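Probable thioesterase (Thermus thermophilus, PDB 1Z54) probably hydrolyses fatty acyl-CoA thioesters, as a hotdog-fold member of the 4-hydroxybenzoyl-CoA thioesterase family. Local coordinates at residues A[5-10]-A[26-31]; A[73-78]-A[91-96]; A[83-88]-A[115-120]. All coordinates share one frame; numbering follows the deposited sequence.

Contact 1: residues A[5-10]-A[26-31]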
loop_
_atom_site.group_PDB
_atom_site.type_symbol
_atom_site.label_atom_id
_atom_site.label_comp_id
_atom_site.label_asym_id
_atom_site.label_seq_id
_atom_site.Cartn_x
_atom_site.Cartn_y
_atom_site.Cartn_z
ATOM N N THR A 5 7.645 -0.555 19.680
ATOM C CA THR A 5 7.047 -1.505 18.756
ATOM C C THR A 5 8.070 -1.966 17.736
ATOM O O THR A 5 8.614 -1.156 16.987
ATOM C CB THR A 5 5.869 -0.867 17.994
ATOM O OG1 THR A 5 4.949 -0.296 18.930
ATOM C CG2 THR A 5 5.148 -1.915 17.148
ATOM N N ARG A 6 8.335 -3.267 17.705
ATOM C CA ARG A 6 9.287 -3.809 16.745
ATOM C C ARG A 6 8.561 -4.128 15.434
ATOM O O ARG A 6 7.498 -4.749 15.434
ATOM C CB ARG A 6 9.954 -5.069 17.308
ATOM C CG ARG A 6 10.882 -4.792 18.485
ATOM C CD ARG A 6 11.525 -6.066 19.013
ATOM N NE ARG A 6 12.295 -6.747 17.977
ATOM C CZ ARG A 6 13.030 -7.838 18.180
ATOM N NH1 ARG A 6 13.696 -8.385 17.170
ATOM N NH2 ARG A 6 13.101 -8.384 19.393
ATOM N N ILE A 7 9.134 -3.692 14.319
ATOM C CA ILE A 7 8.519 -3.929 13.018
ATOM C C ILE A 7 9.528 -4.470 12.017
ATOM O O ILE A 7 10.525 -3.816 11.708
ATOM C CB ILE A 7 7.899 -2.622 12.453
ATOM C CG1 ILE A 7 6.733 -2.172 13.337
ATOM C CG2 ILE A 7 7.421 -2.835 11.025
ATOM C CD1 ILE A 7 6.064 -0.879 12.876
ATOM N N LYS A 8 9.272 -5.675 11.520
ATOM C CA LYS A 8 10.148 -6.283 10.527
ATOM C C LYS A 8 9.774 -5.714 9.156
ATOM O O LYS A 8 8.633 -5.850 8.713
ATOM C CB LYS A 8 9.972 -7.797 10.528
ATOM C CG LYS A 8 10.875 -8.542 9.558
ATOM C CD LYS A 8 10.707 -10.046 9.730
ATOM C CE LYS A 8 11.493 -10.832 8.703
ATOM N NZ LYS A 8 11.478 -12.303 9.003
ATOM N N VAL A 9 10.733 -5.069 8.494
ATOM C CA VAL A 9 10.470 -4.488 7.183
ATOM C C VAL A 9 9.996 -5.537 6.192
ATOM O O VAL A 9 10.537 -6.640 6.126
ATOM C CB VAL A 9 11.719 -3.806 6.592
ATOM C CG1 VAL A 9 11.419 -3.324 5.161
ATOM C CG2 VAL A 9 12.128 -2.632 7.469
ATOM N N ARG A 10 8.972 -5.190 5.428
ATOM C CA ARG A 10 8.437 -6.093 4.422
ATOM C C ARG A 10 8.964 -5.690 3.039
ATOM O O ARG A 10 9.126 -4.504 2.741
ATOM C CB ARG A 10 6.903 -6.080 4.480
ATOM C CG ARG A 10 6.351 -7.232 5.335
ATOM C CD ARG A 10 5.401 -6.822 6.468
ATOM N NE ARG A 10 4.131 -6.297 5.993
ATOM C CZ ARG A 10 2.974 -6.412 6.643
ATOM N NH1 ARG A 10 1.871 -5.890 6.126
ATOM N NH2 ARG A 10 2.908 -7.067 7.794
ATOM N N ALA A 26 4.371 6.333 7.807
ATOM C CA ALA A 26 3.143 6.693 8.509
ATOM C C ALA A 26 2.427 5.416 8.959
ATOM O O ALA A 26 1.762 5.407 9.987
ATOM C CB ALA A 26 2.230 7.520 7.605
ATOM N N VAL A 27 2.555 4.346 8.178
ATOM C CA VAL A 27 1.925 3.081 8.527
ATOM C C VAL A 27 2.642 2.493 9.751
ATOM O O VAL A 27 2.000 1.954 10.657
ATOM C CB VAL A 27 1.968 2.087 7.341
ATOM C CG1 VAL A 27 1.514 0.709 7.785
ATOM C CG2 VAL A 27 1.047 2.589 6.218
ATOM N N TYR A 28 3.969 2.604 9.771
ATOM C CA TYR A 28 4.763 2.118 10.902
ATOM C C TYR A 28 4.359 2.910 12.145
ATOM O O TYR A 28 4.231 2.349 13.229
ATOM C CB TYR A 28 6.255 2.329 10.652
ATOM C CG TYR A 28 6.889 1.436 9.609
ATOM C CD1 TYR A 28 8.226 1.622 9.245
ATOM C CD2 TYR A 28 6.182 0.399 9.000
ATOM C CE1 TYR A 28 8.841 0.809 8.309
ATOM C CE2 TYR A 28 6.797 -0.429 8.054
ATOM C CZ TYR A 28 8.134 -0.215 7.718
ATOM O OH TYR A 28 8.800 -1.033 6.818
ATOM N N LEU A 29 4.157 4.217 11.985
ATOM C CA LEU A 29 3.739 5.058 13.108
ATOM C C LEU A 29 2.371 4.612 13.624
ATOM O O LEU A 29 2.127 4.587 14.830
ATOM C CB LEU A 29 3.657 6.536 12.691
ATOM C CG LEU A 29 4.964 7.220 12.259
ATOM C CD1 LEU A 29 4.770 8.725 12.211
ATOM C CD2 LEU A 29 6.079 6.878 13.244
ATOM N N GLU A 30 1.475 4.283 12.698
ATOM C CA GLU A 30 0.135 3.843 13.058
ATOM C C GLU A 30 0.200 2.524 13.826
ATOM O O GLU A 30 -0.478 2.354 14.833
ATOM C CB GLU A 30 -0.727 3.684 11.798
ATOM C CG GLU A 30 -2.140 3.129 12.052
ATOM C CD GLU A 30 -2.962 3.005 10.765
ATOM O OE1 GLU A 30 -3.874 3.834 10.541
ATOM O OE2 GLU A 30 -2.679 2.083 9.969
ATOM N N ALA A 31 1.020 1.596 13.350
ATOM C CA ALA A 31 1.157 0.308 14.018
ATOM C C ALA A 31 1.636 0.519 15.456
ATOM O O ALA A 31 1.108 -0.099 16.385
ATOM C CB ALA A 31 2.139 -0.578 13.255
#
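Ile7 points from strand 5-8 toward helix 26-31 and touches it with both branches. CG2 stands anti to the backbone N and sits over one face of the Tyr28 ring, 3.8 Å above the plane and offset toward the rim. This is a CH-pi contact; the nearest ring atom, Tyr28 CE2, is 3.9 Å from Ile7 CG2. The other branch runs extended from CG1 (chi2 179°). It brings Ile7 CD1 to 3.7 Å from Tyr28 O and to 4.0 Å from Ala31 CB. CD1 therefore lies against the helix backbone, beside the Ala31 methyl. This is the tight part. It belongs to the hotdog fold, in which a long helix is wrapped by a curved antiparallel sheet; strand 3-8 is an outer strand of that sheet within this chain. The strand and helix segments run at 139° to each other, with their axes 9.5 Å apart at closest approach. Toward Val9 the packing thins. Both methyls of Val9 meet just the tip of the tyrosine, with Val9 CG2 3.7 Å from Tyr28 OH. That hydroxyl is hydrogen-bonded to Glu13, which also accepts from the backbone N of Arg10. At the other end Thr5 CG2 lies a loose 4.5 Å from Ala31 O, while Thr5 OG1 is hydrogen-bonded to Asp35. On the solvent and subunit side, the exposed Lys8 forms a salt bridge with Asp35 of the second subunit, and Arg10 forms one with Glu13 of that subunit.

Contact 2: residues A[73-78]-A[91-96]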
loop_
_atom_site.group_PDB
_atom_site.type_symbol
_atom_site.label_atom_id
_atom_site.label_comp_id
_atom_site.label_asym_id
_atom_site.label_seq_id
_atom_site.Cartn_x
_atom_site.Cartn_y
_atom_site.Cartn_z
ATOM N N VAL A 73 12.877 -2.719 12.657
ATOM C CA VAL A 73 12.948 -1.382 13.234
ATOM C C VAL A 73 12.153 -1.289 14.516
ATOM O O VAL A 73 11.185 -2.023 14.723
ATOM C CB VAL A 73 12.400 -0.289 12.281
ATOM C CG1 VAL A 73 13.261 -0.182 11.052
ATOM C CG2 VAL A 73 10.950 -0.598 11.920
ATOM N N GLU A 74 12.580 -0.374 15.376
ATOM C CA GLU A 74 11.911 -0.146 16.644
ATOM C C GLU A 74 11.294 1.236 16.621
ATOM O O GLU A 74 11.954 2.220 16.269
ATOM C CB GLU A 74 12.903 -0.262 17.804
ATOM C CG GLU A 74 13.335 -1.689 18.087
ATOM C CD GLU A 74 14.212 -1.805 19.319
ATOM O OE1 GLU A 74 14.442 -2.947 19.772
ATOM O OE2 GLU A 74 14.676 -0.762 19.832
ATOM N N VAL A 75 10.016 1.297 16.971
ATOM C CA VAL A 75 9.300 2.555 16.996
ATOM C C VAL A 75 8.903 2.873 18.420
ATOM O O VAL A 75 8.127 2.147 19.043
ATOM C CB VAL A 75 8.041 2.506 16.130
ATOM C CG1 VAL A 75 7.389 3.881 16.105
ATOM C CG2 VAL A 75 8.406 2.051 14.719
ATOM N N ARG A 76 9.460 3.961 18.929
ATOM C CA ARG A 76 9.190 4.404 20.284
ATOM C C ARG A 76 8.108 5.465 20.233
ATOM O O ARG A 76 8.241 6.463 19.527
ATOM C CB ARG A 76 10.472 4.973 20.895
ATOM C CG ARG A 76 11.601 3.948 20.957
ATOM C CD ARG A 76 12.970 4.597 21.146
ATOM N NE ARG A 76 13.050 5.391 22.369
ATOM C CZ ARG A 76 14.162 5.986 22.799
ATOM N NH1 ARG A 76 14.152 6.692 23.924
ATOM N NH2 ARG A 76 15.287 5.876 22.104
ATOM N N THR A 77 7.026 5.259 20.972
ATOM C CA THR A 77 5.961 6.244 20.960
ATOM C C THR A 77 5.478 6.654 22.336
ATOM O O THR A 77 5.436 5.858 23.276
ATOM C CB THR A 77 4.739 5.769 20.115
ATOM O OG1 THR A 77 3.525 6.030 20.826
ATOM C CG2 THR A 77 4.833 4.309 19.792
ATOM N N ARG A 78 5.136 7.924 22.451
ATOM C CA ARG A 78 4.625 8.426 23.704
ATOM C C ARG A 78 3.559 9.450 23.401
ATOM O O ARG A 78 3.506 10.004 22.301
ATOM C CB ARG A 78 5.751 9.046 24.534
ATOM C CG ARG A 78 6.234 10.398 24.054
ATOM C CD ARG A 78 7.229 10.972 25.052
ATOM N NE ARG A 78 7.265 12.430 24.994
ATOM C CZ ARG A 78 7.772 13.122 23.984
ATOM N NH1 ARG A 78 8.297 12.490 22.941
ATOM N NH2 ARG A 78 7.737 14.447 24.010
ATOM N N TYR A 91 7.041 10.124 17.850
ATOM C CA TYR A 91 7.718 8.858 17.632
ATOM C C TYR A 91 9.165 8.959 17.205
ATOM O O TYR A 91 9.589 9.946 16.608
ATOM C CB TYR A 91 7.004 8.046 16.548
ATOM C CG TYR A 91 5.499 8.092 16.562
ATOM C CD1 TYR A 91 4.804 9.241 16.172
ATOM C CD2 TYR A 91 4.763 6.954 16.884
ATOM C CE1 TYR A 91 3.404 9.248 16.092
ATOM C CE2 TYR A 91 3.375 6.949 16.807
ATOM C CZ TYR A 91 2.700 8.095 16.409
ATOM O OH TYR A 91 1.327 8.068 16.317
ATOM N N ARG A 92 9.904 7.892 17.494
ATOM C CA ARG A 92 11.296 7.773 17.093
ATOM C C ARG A 92 11.423 6.395 16.470
ATOM O O ARG A 92 11.082 5.385 17.096
ATOM C CB ARG A 92 12.243 7.897 18.292
ATOM C CG ARG A 92 12.401 9.325 18.794
ATOM C CD ARG A 92 13.341 9.442 19.991
ATOM N NE ARG A 92 14.750 9.479 19.610
ATOM C CZ ARG A 92 15.496 8.405 19.384
ATOM N NH1 ARG A 92 14.973 7.194 19.505
ATOM N NH2 ARG A 92 16.770 8.546 19.029
ATOM N N VAL A 93 11.876 6.356 15.222
ATOM C CA VAL A 93 12.048 5.097 14.530
ATOM C C VAL A 93 13.536 4.838 14.448
ATOM O O VAL A 93 14.267 5.586 13.801
ATOM C CB VAL A 93 11.497 5.136 13.092
ATOM C CG1 VAL A 93 11.648 3.761 12.459
ATOM C CG2 VAL A 93 10.035 5.576 13.089
ATOM N N GLU A 94 13.992 3.782 15.103
ATOM C CA GLU A 94 15.405 3.485 15.063
ATOM C C GLU A 94 15.718 2.018 14.837
ATOM O O GLU A 94 14.823 1.171 14.782
ATOM C CB GLU A 94 16.083 3.998 16.342
ATOM C CG GLU A 94 15.421 3.595 17.635
ATOM C CD GLU A 94 16.115 4.192 18.842
ATOM O OE1 GLU A 94 17.314 3.926 19.034
ATOM O OE2 GLU A 94 15.466 4.936 19.602
ATOM N N ARG A 95 17.005 1.738 14.680
ATOM C CA ARG A 95 17.491 0.387 14.460
ATOM C C ARG A 95 18.816 0.258 15.202
ATOM O O ARG A 95 19.814 0.856 14.809
ATOM C CB ARG A 95 17.709 0.149 12.966
ATOM C CG ARG A 95 18.206 -1.241 12.614
ATOM C CD ARG A 95 18.614 -1.287 11.156
ATOM N NE ARG A 95 19.738 -0.386 10.903
ATOM C CZ ARG A 95 19.735 0.596 10.003
ATOM N NH1 ARG A 95 18.662 0.817 9.247
ATOM N NH2 ARG A 95 20.812 1.365 9.861
ATOM N N GLU A 96 18.812 -0.508 16.285
ATOM C CA GLU A 96 20.014 -0.716 17.086
ATOM C C GLU A 96 20.714 0.606 17.423
ATOM O O GLU A 96 21.873 0.823 17.061
ATOM C CB GLU A 96 20.976 -1.641 16.341
ATOM C CG GLU A 96 20.299 -2.870 15.749
ATOM C CD GLU A 96 21.277 -3.826 15.098
ATOM O OE1 GLU A 96 21.854 -4.671 15.815
ATOM O OE2 GLU A 96 21.480 -3.726 13.866
#
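Strands 73-78 and 91-95 are the two arms of an antiparallel beta hairpin in the hotdog sheet. Glu74 with Glu94 and Arg76 with Arg92 are hydrogen-bonded pairs. Val75 with Val93 and Thr77 with Tyr91 are non-hydrogen-bonded pairs. The bond from Glu74 N to Glu94 O is 2.8 Å long and nearly straight (178°). On the face of Val75 and Tyr91 the packing is mainly apolar. It lies against helix 24-39, with Val75 and Thr77 on Ala32. Thr77 CB comes to 3.4 Å from Tyr91 CD2, and Tyr91 OH is hydrogen-bonded to Thr105.

The other face carries charges, and Arg76 crosses it. Arg76 CB lies 3.9 Å from Arg92 O, the acceptor of the Arg76 N bond. CG follows anti to the carbonyl carbon, near the same oxygen. Arg76 CD comes to 3.0 Å from Glu94 OE2. The chain then bends at chi3 (59°), and NE and CZ pass Arg92 NH1 before NH2 meets the carboxylate. Arg76 NH2 gives its N-H in the guanidinium plane to the syn lone pair of Glu94 OE2, at 2.7 Å. Arg92 lies alongside and holds the same oxygen from above the carboxylate plane. The shared carboxylate probably offsets the repulsion between Arg76 NH2 and Arg92 NH1, 2.9 Å apart. Arg92 NH1 to Glu94 OE2 is 2.3 Å, shorter than a normal hydrogen bond, so crowded or imprecisely placed.

Contact 3: residues A[83-88]-A[115-120]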
loop_
_atom_site.group_PDB
_atom_site.type_symbol
_atom_site.label_atom_id
_atom_site.label_comp_id
_atom_site.label_asym_id
_atom_site.label_seq_id
_atom_site.Cartn_x
_atom_site.Cartn_y
_atom_site.Cartn_z
ATOM N N SER A 83 -5.423 16.698 25.438
ATOM C CA SER A 83 -6.422 17.665 25.866
ATOM C C SER A 83 -7.761 16.939 25.867
ATOM O O SER A 83 -7.815 15.732 25.622
ATOM C CB SER A 83 -6.478 18.856 24.909
ATOM O OG SER A 83 -6.954 18.467 23.628
ATOM N N SER A 84 -8.838 17.665 26.139
ATOM C CA SER A 84 -10.157 17.050 26.164
ATOM C C SER A 84 -10.648 16.641 24.772
ATOM O O SER A 84 -11.443 15.716 24.643
ATOM C CB SER A 84 -11.169 17.999 26.818
ATOM O OG SER A 84 -11.201 19.261 26.165
ATOM N N ARG A 85 -10.156 17.313 23.734
ATOM C CA ARG A 85 -10.588 17.011 22.372
ATOM C C ARG A 85 -9.480 16.588 21.412
ATOM O O ARG A 85 -9.764 16.297 20.254
ATOM C CB ARG A 85 -11.300 18.227 21.772
ATOM C CG ARG A 85 -12.543 18.672 22.525
ATOM C CD ARG A 85 -12.855 20.137 22.233
ATOM N NE ARG A 85 -14.032 20.618 22.951
ATOM C CZ ARG A 85 -15.277 20.227 22.694
ATOM N NH1 ARG A 85 -15.513 19.343 21.732
ATOM N NH2 ARG A 85 -16.288 20.724 23.397
ATOM N N ALA A 86 -8.235 16.546 21.879
ATOM C CA ALA A 86 -7.118 16.191 21.002
ATOM C C ALA A 86 -5.972 15.443 21.668
ATOM O O ALA A 86 -5.816 15.470 22.893
ATOM C CB ALA A 86 -6.572 17.452 20.334
ATOM N N LEU A 87 -5.158 14.792 20.835
ATOM C CA LEU A 87 -4.002 14.031 21.296
ATOM C C LEU A 87 -2.855 14.235 20.313
ATOM O O LEU A 87 -3.083 14.456 19.120
ATOM C CB LEU A 87 -4.299 12.532 21.341
ATOM C CG LEU A 87 -5.675 11.985 21.705
ATOM C CD1 LEU A 87 -6.675 12.276 20.594
ATOM C CD2 LEU A 87 -5.551 10.483 21.905
ATOM N N LEU A 88 -1.626 14.144 20.812
ATOM C CA LEU A 88 -0.447 14.293 19.964
ATOM C C LEU A 88 0.587 13.247 20.341
ATOM O O LEU A 88 1.124 13.271 21.450
ATOM C CB LEU A 88 0.170 15.693 20.117
ATOM C CG LEU A 88 1.375 16.081 19.234
ATOM C CD1 LEU A 88 2.566 15.180 19.511
ATOM C CD2 LEU A 88 0.995 15.996 17.771
ATOM N N ALA A 115 -16.714 15.806 15.698
ATOM C CA ALA A 115 -15.607 16.099 16.592
ATOM C C ALA A 115 -16.192 16.329 17.982
ATOM O O ALA A 115 -17.178 17.055 18.141
ATOM C CB ALA A 115 -14.861 17.337 16.119
ATOM N N ALA A 116 -15.596 15.702 18.987
ATOM C CA ALA A 116 -16.084 15.855 20.347
ATOM C C ALA A 116 -14.994 15.569 21.367
ATOM O O ALA A 116 -13.869 15.202 21.011
ATOM C CB ALA A 116 -17.264 14.929 20.581
ATOM N N ARG A 117 -15.332 15.749 22.638
ATOM C CA ARG A 117 -14.377 15.497 23.705
ATOM C C ARG A 117 -14.145 13.994 23.803
ATOM O O ARG A 117 -15.018 13.195 23.459
ATOM C CB ARG A 117 -14.911 15.998 25.051
ATOM C CG ARG A 117 -15.391 17.443 25.070
ATOM C CD ARG A 117 -15.738 17.865 26.494
ATOM N NE ARG A 117 -16.489 16.828 27.203
ATOM C CZ ARG A 117 -17.699 16.396 26.857
ATOM N NH1 ARG A 117 -18.321 16.911 25.803
ATOM N NH2 ARG A 117 -18.292 15.443 27.563
ATOM N N ILE A 118 -12.961 13.615 24.265
ATOM C CA ILE A 118 -12.624 12.207 24.438
ATOM C C ILE A 118 -13.464 11.668 25.600
ATOM O O ILE A 118 -13.453 12.238 26.688
ATOM C CB ILE A 118 -11.138 12.041 24.794
ATOM C CG1 ILE A 118 -10.274 12.560 23.643
ATOM C CG2 ILE A 118 -10.837 10.591 25.120
ATOM C CD1 ILE A 118 -8.800 12.619 23.953
ATOM N N PRO A 119 -14.215 10.576 25.378
ATOM C CA PRO A 119 -15.030 10.024 26.466
ATOM C C PRO A 119 -14.226 9.830 27.757
ATOM O O PRO A 119 -13.055 9.455 27.721
ATOM C CB PRO A 119 -15.564 8.707 25.879
ATOM C CG PRO A 119 -14.643 8.417 24.712
ATOM C CD PRO A 119 -14.366 9.779 24.151
ATOM N N GLU A 120 -14.874 10.089 28.889
ATOM C CA GLU A 120 -14.252 9.995 30.207
ATOM C C GLU A 120 -13.342 8.809 30.495
ATOM O O GLU A 120 -12.187 8.994 30.876
ATOM C CB GLU A 120 -15.327 10.065 31.289
ATOM C CG GLU A 120 -16.057 11.391 31.331
ATOM C CD GLU A 120 -15.106 12.569 31.424
ATOM O OE1 GLU A 120 -14.149 12.496 32.231
ATOM O OE2 GLU A 120 -15.318 13.565 30.695
HETATM O O HOH W 1 -12.135 16.458 19.068
#
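Ser84 O is gripped twice, by one hydrogen bond and one CA-H...O contact. Ile118 N donates to it at 2.6 Å, nearly along the C=O axis (175°). Arg117 CA adds the weaker contact, 3.1 Å from Ser84 O. Ser84 lies in the tight turn of the beta hairpin formed by strands 72-82 and 86-95 of the hotdog sheet. The bond from Ser83 N to Ala86 O closes that turn. Segment 115-120 leads from strand 98-111 into helix 120-129, with Pro119 at the N-cap position. The contact thus ties the hairpin tip to the approach of the C-terminal helix.

The Ile118 side chain turns its CD1 toward Leu87. CG1 is anti to the carbonyl carbon and chi2 is extended (172°), which places Ile118 CD1 3.9 Å from Leu87 CG. The same methyl also touches Ser83 O. Ile118 packs further on Tyr123 and Leu87 on Leu126, both of helix 120-129. Ile118 and Leu87 are buried, while Arg85 and Arg117 are exposed. A water lies 2.7 Å from Arg85 O and 2.9 Å from Ala116 O and links the two backbones.

Arg85 extends from CG to NE alongside Ala116 and Arg117. Its guanidinium lies nearly perpendicular to that of Arg117 (80°), so the two positive groups do not stack. The aliphatic part of Arg117 does the touching: Arg117 CG sits over the centre of the Arg85 guanidinium, 3.7 Å from Arg85 CZ.

Contacts 1 and 2 are neighbours, their centres about 9 Å apart. Strand 5-8 pairs with strand 73-78, and Ile7 N lies 2.7 Å from Val73 O in a probable hydrogen bond. Leu29 O of the helix also meets the Tyr91 ring, 3.3 Å from CE2. The two contacts thus join helix, outer strand and hairpin into one layered unit. Contact 3 lies at the other end of the hairpin, its centre about 25 Å from the centres of contacts 1 and 2. It shares strand 86-95 with contact 2. Contact 1 meets the second subunit at Lys8 and Arg10, and the third at Glu30, whose OE1 bonds to His21 of that subunit; no other chain touches contacts 2 and 3.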